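Local coordinates for uncharacterized protein (PDB 4NG2), which probably acts as an antiactivator of quorum sensing in Pseudomonas aeruginosa by binding the transcriptional regulator LasR, at residues T92-E95 against V96-T100; L99-L102 against Q103-V107. All blocks are in the same frame, centred on the assembly; numbering follows the deposited sequence.

Both contacts lie on the last helix, 88-107, which follows the two-stranded sheet 31-34/43-46 and helices 52-66 and 74-83 in the chain. Contact 1 comes first along the chain, near the centre of the subunit; contact 2 follows toward the C terminus, the two centres about 11 Å apart. Each joins successive turns of the helix, so neither closes a loop; they do not nest, but run end to end and share Leu99 and Thr100. Contact 1 faces helices 52-66 and 74-83 and strand 31-34, contact 2 meets helix 52-66 and the segment around Pro35 to Pro41, and both touch the second subunit.

Contact 1: residues T92-E95 against V96-T100; sequences TAFE and VAFLT
Phe94 and Phe98, one turn apart, lie side by side and point the same way. In both, CG stands anti to the backbone N, and the two residues share nearly the same side-chain torsions; the rings are nearly parallel, their planes 27° apart. They are slid past one another, with centroids 5.7 Å apart, so overlap is slight: Phe94 CZ comes 4.0 Å from Phe98 CD2, while Phe98 CB sits above one face of the Phe94 ring, toward its rim. Beyond this pair, Phe98 makes an edge-to-face contact with Phe78 and packs on Ala62, and Phe94 rests on Gln61 and Leu85.

The backbone that carries the rings is regular alpha-helix. The four carbonyls of 92-95 accept the N-H groups of 96-99 in i to i+4 bonds; the one from Phe98 N to Phe94 O is 3.0 Å long and close to straight. Helix 88-107 thus sets the two phenylalanines on a face that meets helices 52-66 and 74-83, while Ala97 turns to Ile34 of strand 31-34.

Side chains also lean on the carbonyls of the preceding turn. Val96 CG2, placed beside its own backbone N, lies 3.3 Å from Thr92 O, and Leu99 CD1 lies 3.4 Å from Glu95 O. The Glu95 carboxylate reaches elsewhere: its OE2 forms salt bridges with Arg82 of the same chain and with Arg82 of the second subunit, a pairing that would probably stabilise its negative charge at the interface. Val96 O is gripped twice, by Thr100 N and by Thr100 OG1 at 2.9 Å, which approach from opposite faces of the carbonyl plane.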
ATOM      1  N   THR E  92      11.994   4.611  -2.902  1.00 34.70           N
ATOM      2  CA  THR E  92      10.758   4.372  -2.183  1.00 39.43           C
ATOM      3  C   THR E  92      10.987   4.457  -0.683  1.00 40.65           C
ATOM      4  O   THR E  92      10.067   4.760   0.057  1.00 37.46           O
ATOM      5  CB  THR E  92      10.050   3.051  -2.594  1.00 38.86           C
ATOM      6  OG1 THR E  92      10.928   1.940  -2.412  1.00 37.47           O
ATOM      7  CG2 THR E  92       9.644   3.110  -4.037  1.00 36.11           C
ATOM      8  N   ALA E  93      12.211   4.204  -0.231  1.00 29.95           N
ATOM      9  CA  ALA E  93      12.517   4.387   1.182  1.00 30.39           C
ATOM     10  C   ALA E  93      12.444   5.864   1.507  1.00 33.29           C
ATOM     11  O   ALA E  93      11.928   6.260   2.555  1.00 32.73           O
ATOM     12  CB  ALA E  93      13.880   3.829   1.521  1.00 30.02           C
ATOM     13  N   PHE E  94      12.946   6.682   0.587  1.00 33.56           N
ATOM     14  CA  PHE E  94      12.912   8.124   0.751  1.00 32.33           C
ATOM     15  C   PHE E  94      11.477   8.630   0.718  1.00 32.75           C
ATOM     16  O   PHE E  94      11.128   9.542   1.453  1.00 35.85           O
ATOM     17  CB  PHE E  94      13.757   8.793  -0.341  1.00 25.84           C
ATOM     18  CG  PHE E  94      13.521  10.265  -0.486  1.00 25.37           C
ATOM     19  CD1 PHE E  94      12.391  10.742  -1.116  1.00 28.20           C
ATOM     20  CD2 PHE E  94      14.431  11.175   0.016  1.00 29.11           C
ATOM     21  CE1 PHE E  94      12.163  12.103  -1.251  1.00 24.96           C
ATOM     22  CE2 PHE E  94      14.208  12.546  -0.112  1.00 28.21           C
ATOM     23  CZ  PHE E  94      13.060  13.007  -0.752  1.00 26.76           C
ATOM     24  N   GLU E  95      10.640   8.063  -0.139  1.00 33.58           N
ATOM     25  CA  GLU E  95       9.262   8.540  -0.235  1.00 35.89           C
ATOM     26  C   GLU E  95       8.493   8.227   1.035  1.00 36.54           C
ATOM     27  O   GLU E  95       7.748   9.065   1.546  1.00 34.52           O
ATOM     28  CB  GLU E  95       8.530   7.883  -1.401  1.00 36.56           C
ATOM     29  CG  GLU E  95       9.152   8.112  -2.753  1.00 39.11           C
ATOM     30  CD  GLU E  95       8.420   7.372  -3.859  1.00 38.73           C
ATOM     31  OE1 GLU E  95       7.759   6.335  -3.584  1.00 42.55           O
ATOM     32  OE2 GLU E  95       8.502   7.837  -5.009  1.00 37.04           O
ATOM     33  N   VAL E  96       8.664   6.995   1.518  1.00 33.65           N
ATOM     34  CA  VAL E  96       8.000   6.548   2.727  1.00 37.33           C
ATOM     35  C   VAL E  96       8.429   7.435   3.907  1.00 36.92           C
ATOM     36  O   VAL E  96       7.586   7.923   4.645  1.00 36.80           O
ATOM     37  CB  VAL E  96       8.226   5.027   3.007  1.00 36.44           C
ATOM     38  CG1 VAL E  96       7.723   4.646   4.391  1.00 28.04           C
ATOM     39  CG2 VAL E  96       7.505   4.190   1.976  1.00 33.82           C
ATOM     40  N   ALA E  97       9.727   7.690   4.052  1.00 38.07           N
ATOM     41  CA  ALA E  97      10.211   8.501   5.173  1.00 40.47           C
ATOM     42  C   ALA E  97       9.674   9.930   5.120  1.00 42.46           C
ATOM     43  O   ALA E  97       9.125  10.431   6.094  1.00 44.44           O
ATOM     44  CB  ALA E  97      11.725   8.508   5.219  1.00 38.13           C
ATOM     45  N   PHE E  98       9.826  10.564   3.960  1.00 35.71           N
ATOM     46  CA  PHE E  98       9.429  11.959   3.737  1.00 34.73           C
ATOM     47  C   PHE E  98       7.933  12.157   4.009  1.00 39.02           C
ATOM     48  O   PHE E  98       7.505  13.165   4.596  1.00 33.98           O
ATOM     49  CB  PHE E  98       9.792  12.315   2.292  1.00 32.23           C
ATOM     50  CG  PHE E  98       9.417  13.693   1.857  1.00 32.35           C
ATOM     51  CD1 PHE E  98       8.105  14.009   1.564  1.00 27.50           C
ATOM     52  CD2 PHE E  98      10.399  14.665   1.659  1.00 34.34           C
ATOM     53  CE1 PHE E  98       7.764  15.299   1.125  1.00 31.17           C
ATOM     54  CE2 PHE E  98      10.075  15.950   1.213  1.00 28.29           C
ATOM     55  CZ  PHE E  98       8.762  16.269   0.941  1.00 28.25           C
ATOM     56  N   LEU E  99       7.130  11.188   3.584  1.00 39.18           N
ATOM     57  CA  LEU E  99       5.685  11.295   3.747  1.00 39.92           C
ATOM     58  C   LEU E  99       5.274  11.016   5.191  1.00 38.30           C
ATOM     59  O   LEU E  99       4.397  11.677   5.720  1.00 34.48           O
ATOM     60  CB  LEU E  99       4.957  10.402   2.739  1.00 40.19           C
ATOM     61  CG  LEU E  99       4.886  11.072   1.356  1.00 39.69           C
ATOM     62  CD1 LEU E  99       4.764  10.080   0.205  1.00 39.33           C
ATOM     63  CD2 LEU E  99       3.743  12.066   1.312  1.00 35.36           C
ATOM     64  N   THR E 100       5.940  10.070   5.838  1.00 41.61           N
ATOM     65  CA  THR E 100       5.695   9.812   7.250  1.00 44.40           C
ATOM     66  C   THR E 100       5.985  11.050   8.091  1.00 50.97           C
ATOM     67  O   THR E 100       5.249  11.364   9.039  1.00 45.89           O
ATOM     68  CB  THR E 100       6.538   8.658   7.757  1.00 46.57           C
ATOM     69  OG1 THR E 100       6.095   7.454   7.129  1.00 49.18           O
ATOM     70  CG2 THR E 100       6.386   8.511   9.253  1.00 48.65           C
TER

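Contact 2: residues L99-L102 against Q103-V107; sequences LTRL and QQRLV
Leu99 packs against Phe78 of the second subunit, and next to it Thr100 O takes two donors from the following turn: Gln104 N, 2.8 Å away, arrives nearly along the C=O axis, whereas Gln103 N, at 3.0 Å, stands well above the carbonyl plane. Gln103 CB also presses on this oxygen at 3.2 Å.

Arg101 reaches along the helix to both Gln104 and Arg105. Its chain bends at the second torsion (chi2 43°), which takes the guanidinium toward the following turn. There it crosses the Gln104 side chain at about a right angle, Arg101 CD meeting Gln104 OE1 at 3.0 Å, the amide and guanidinium planes 75° apart. Helix 88-107 is kinked at Gln103 and Leu106, and Gln103 N bonds only three residues back, to Thr100 O. The bond from Arg105 N to Arg101 O is weak, 3.4 Å long. Like charges come close here: Arg105 NH1 lies at the edge of the Arg101 guanidinium, 3.0 Å from Arg101 NH2. A salt bridge from Arg105 NH1 to Asp38 and a long, weak ion pair from Arg101 NE to Glu63 probably offset part of the repulsion, and Gln104 NE2 bonds to Pro35 O.

Leu102 packs on Ala62 of helix 52-66. The Gln103 amide turns to the second subunit, where its OE1 accepts a hydrogen bond from the backbone N of Leu74.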
ATOM      1  N   LEU E  99       7.130  11.188   3.584  1.00 39.18           N
ATOM      2  CA  LEU E  99       5.685  11.295   3.747  1.00 39.92           C
ATOM      3  C   LEU E  99       5.274  11.016   5.191  1.00 38.30           C
ATOM      4  O   LEU E  99       4.397  11.677   5.720  1.00 34.48           O
ATOM      5  CB  LEU E  99       4.957  10.402   2.739  1.00 40.19           C
ATOM      6  CG  LEU E  99       4.886  11.072   1.356  1.00 39.69           C
ATOM      7  CD1 LEU E  99       4.764  10.080   0.205  1.00 39.33           C
ATOM      8  CD2 LEU E  99       3.743  12.066   1.312  1.00 35.36           C
ATOM      9  N   THR E 100       5.940  10.070   5.838  1.00 41.61           N
ATOM     10  CA  THR E 100       5.695   9.812   7.250  1.00 44.40           C
ATOM     11  C   THR E 100       5.985  11.050   8.091  1.00 50.97           C
ATOM     12  O   THR E 100       5.249  11.364   9.039  1.00 45.89           O
ATOM     13  CB  THR E 100       6.538   8.658   7.757  1.00 46.57           C
ATOM     14  OG1 THR E 100       6.095   7.454   7.129  1.00 49.18           O
ATOM     15  CG2 THR E 100       6.386   8.511   9.253  1.00 48.65           C
ATOM     16  N   ARG E 101       7.053  11.755   7.730  1.00 52.00           N
ATOM     17  CA  ARG E 101       7.388  13.019   8.371  1.00 51.49           C
ATOM     18  C   ARG E 101       6.323  14.088   8.119  1.00 53.07           C
ATOM     19  O   ARG E 101       6.039  14.889   9.007  1.00 59.45           O
ATOM     20  CB  ARG E 101       8.778  13.512   7.954  1.00 49.78           C
ATOM     21  CG  ARG E 101       9.271  14.663   8.815  1.00 54.78           C
ATOM     22  CD  ARG E 101       8.977  14.395  10.292  1.00 60.74           C
ATOM     23  NE  ARG E 101       9.280  15.534  11.158  1.00 56.54           N
ATOM     24  CZ  ARG E 101       8.387  16.433  11.576  1.00 59.32           C
ATOM     25  NH1 ARG E 101       7.115  16.345  11.213  1.00 60.82           N
ATOM     26  NH2 ARG E 101       8.768  17.433  12.362  1.00 63.24           N
ATOM     27  N   LEU E 102       5.726  14.103   6.928  1.00 43.92           N
ATOM     28  CA  LEU E 102       4.618  15.037   6.671  1.00 43.84           C
ATOM     29  C   LEU E 102       3.304  14.567   7.319  1.00 51.59           C
ATOM     30  O   LEU E 102       2.271  15.254   7.239  1.00 51.71           O
ATOM     31  CB  LEU E 102       4.375  15.243   5.176  1.00 42.97           C
ATOM     32  CG  LEU E 102       5.457  15.723   4.216  1.00 48.54           C
ATOM     33  CD1 LEU E 102       4.788  16.143   2.924  1.00 32.08           C
ATOM     34  CD2 LEU E 102       6.238  16.880   4.793  1.00 45.49           C
ATOM     35  N   GLN E 103       3.332  13.381   7.922  1.00 46.00           N
ATOM     36  CA  GLN E 103       2.166  12.850   8.613  1.00 48.87           C
ATOM     37  C   GLN E 103       2.301  13.226  10.082  1.00 51.32           C
ATOM     38  O   GLN E 103       1.422  13.876  10.658  1.00 50.31           O
ATOM     39  CB  GLN E 103       2.109  11.337   8.460  1.00 46.76           C
ATOM     40  CG  GLN E 103       1.320  10.609   9.540  1.00 42.69           C
ATOM     41  CD  GLN E 103       1.002   9.188   9.137  1.00 44.93           C
ATOM     42  OE1 GLN E 103       0.117   8.953   8.304  1.00 43.83           O
ATOM     43  NE2 GLN E 103       1.732   8.227   9.702  1.00 43.42           N
ATOM     44  N   GLN E 104       3.427  12.821  10.669  1.00 44.98           N
ATOM     45  CA  GLN E 104       3.795  13.237  12.010  1.00 45.88           C
ATOM     46  C   GLN E 104       3.407  14.690  12.281  1.00 58.36           C
ATOM     47  O   GLN E 104       2.951  14.997  13.376  1.00 63.97           O
ATOM     48  CB  GLN E 104       5.293  13.043  12.242  1.00 43.74           C
ATOM     49  CG  GLN E 104       5.692  11.655  12.735  1.00 39.73           C
ATOM     50  CD  GLN E 104       7.191  11.418  12.604  1.00 43.11           C
ATOM     51  OE1 GLN E 104       7.892  12.156  11.897  1.00 51.19           O
ATOM     52  NE2 GLN E 104       7.696  10.389  13.278  1.00 44.96           N
ATOM     53  N   ARG E 105       3.575  15.591  11.312  1.00 56.53           N
ATOM     54  CA  ARG E 105       3.197  16.981  11.567  1.00 56.43           C
ATOM     55  C   ARG E 105       1.835  17.407  11.029  1.00 57.32           C
ATOM     56  O   ARG E 105       1.429  18.552  11.201  1.00 54.52           O
ATOM     57  CB  ARG E 105       4.270  17.983  11.134  1.00 61.32           C
ATOM     58  CG  ARG E 105       4.261  19.226  12.045  1.00 58.61           C
ATOM     59  CD  ARG E 105       4.770  20.491  11.383  1.00 50.60           C
ATOM     60  NE  ARG E 105       6.099  20.925  11.834  1.00 45.34           N
ATOM     61  CZ  ARG E 105       6.880  20.279  12.704  1.00 53.31           C
ATOM     62  NH1 ARG E 105       6.497  19.135  13.288  1.00 51.00           N
ATOM     63  NH2 ARG E 105       8.068  20.791  13.001  1.00 54.45           N
ATOM     64  N   LEU E 106       1.109  16.504  10.388  1.00 58.89           N
ATOM     65  CA  LEU E 106      -0.262  16.836  10.010  1.00 55.43           C
ATOM     66  C   LEU E 106      -1.235  16.476  11.141  1.00 61.19           C
ATOM     67  O   LEU E 106      -2.292  17.091  11.258  1.00 60.36           O
ATOM     68  CB  LEU E 106      -0.670  16.173   8.689  1.00 51.55           C
ATOM     69  CG  LEU E 106      -0.287  16.881   7.386  1.00 50.03           C
ATOM     70  CD1 LEU E 106      -0.311  15.901   6.224  1.00 42.69           C
ATOM     71  CD2 LEU E 106      -1.200  18.047   7.118  1.00 49.83           C
ATOM     72  N   VAL E 107      -0.872  15.492  11.969  1.00 53.47           N
ATOM     73  CA  VAL E 107      -1.693  15.107  13.121  1.00 61.34           C
ATOM     74  C   VAL E 107      -1.291  15.872  14.384  1.00 66.18           C
ATOM     75  O   VAL E 107      -2.120  16.095  15.265  1.00 71.71           O
ATOM     76  CB  VAL E 107      -1.650  13.582  13.434  1.00 60.66           C
ATOM     77  CG1 VAL E 107      -3.039  13.086  13.888  1.00 65.53           C
ATOM     78  CG2 VAL E 107      -1.165  12.801  12.244  1.00 50.96           C
TER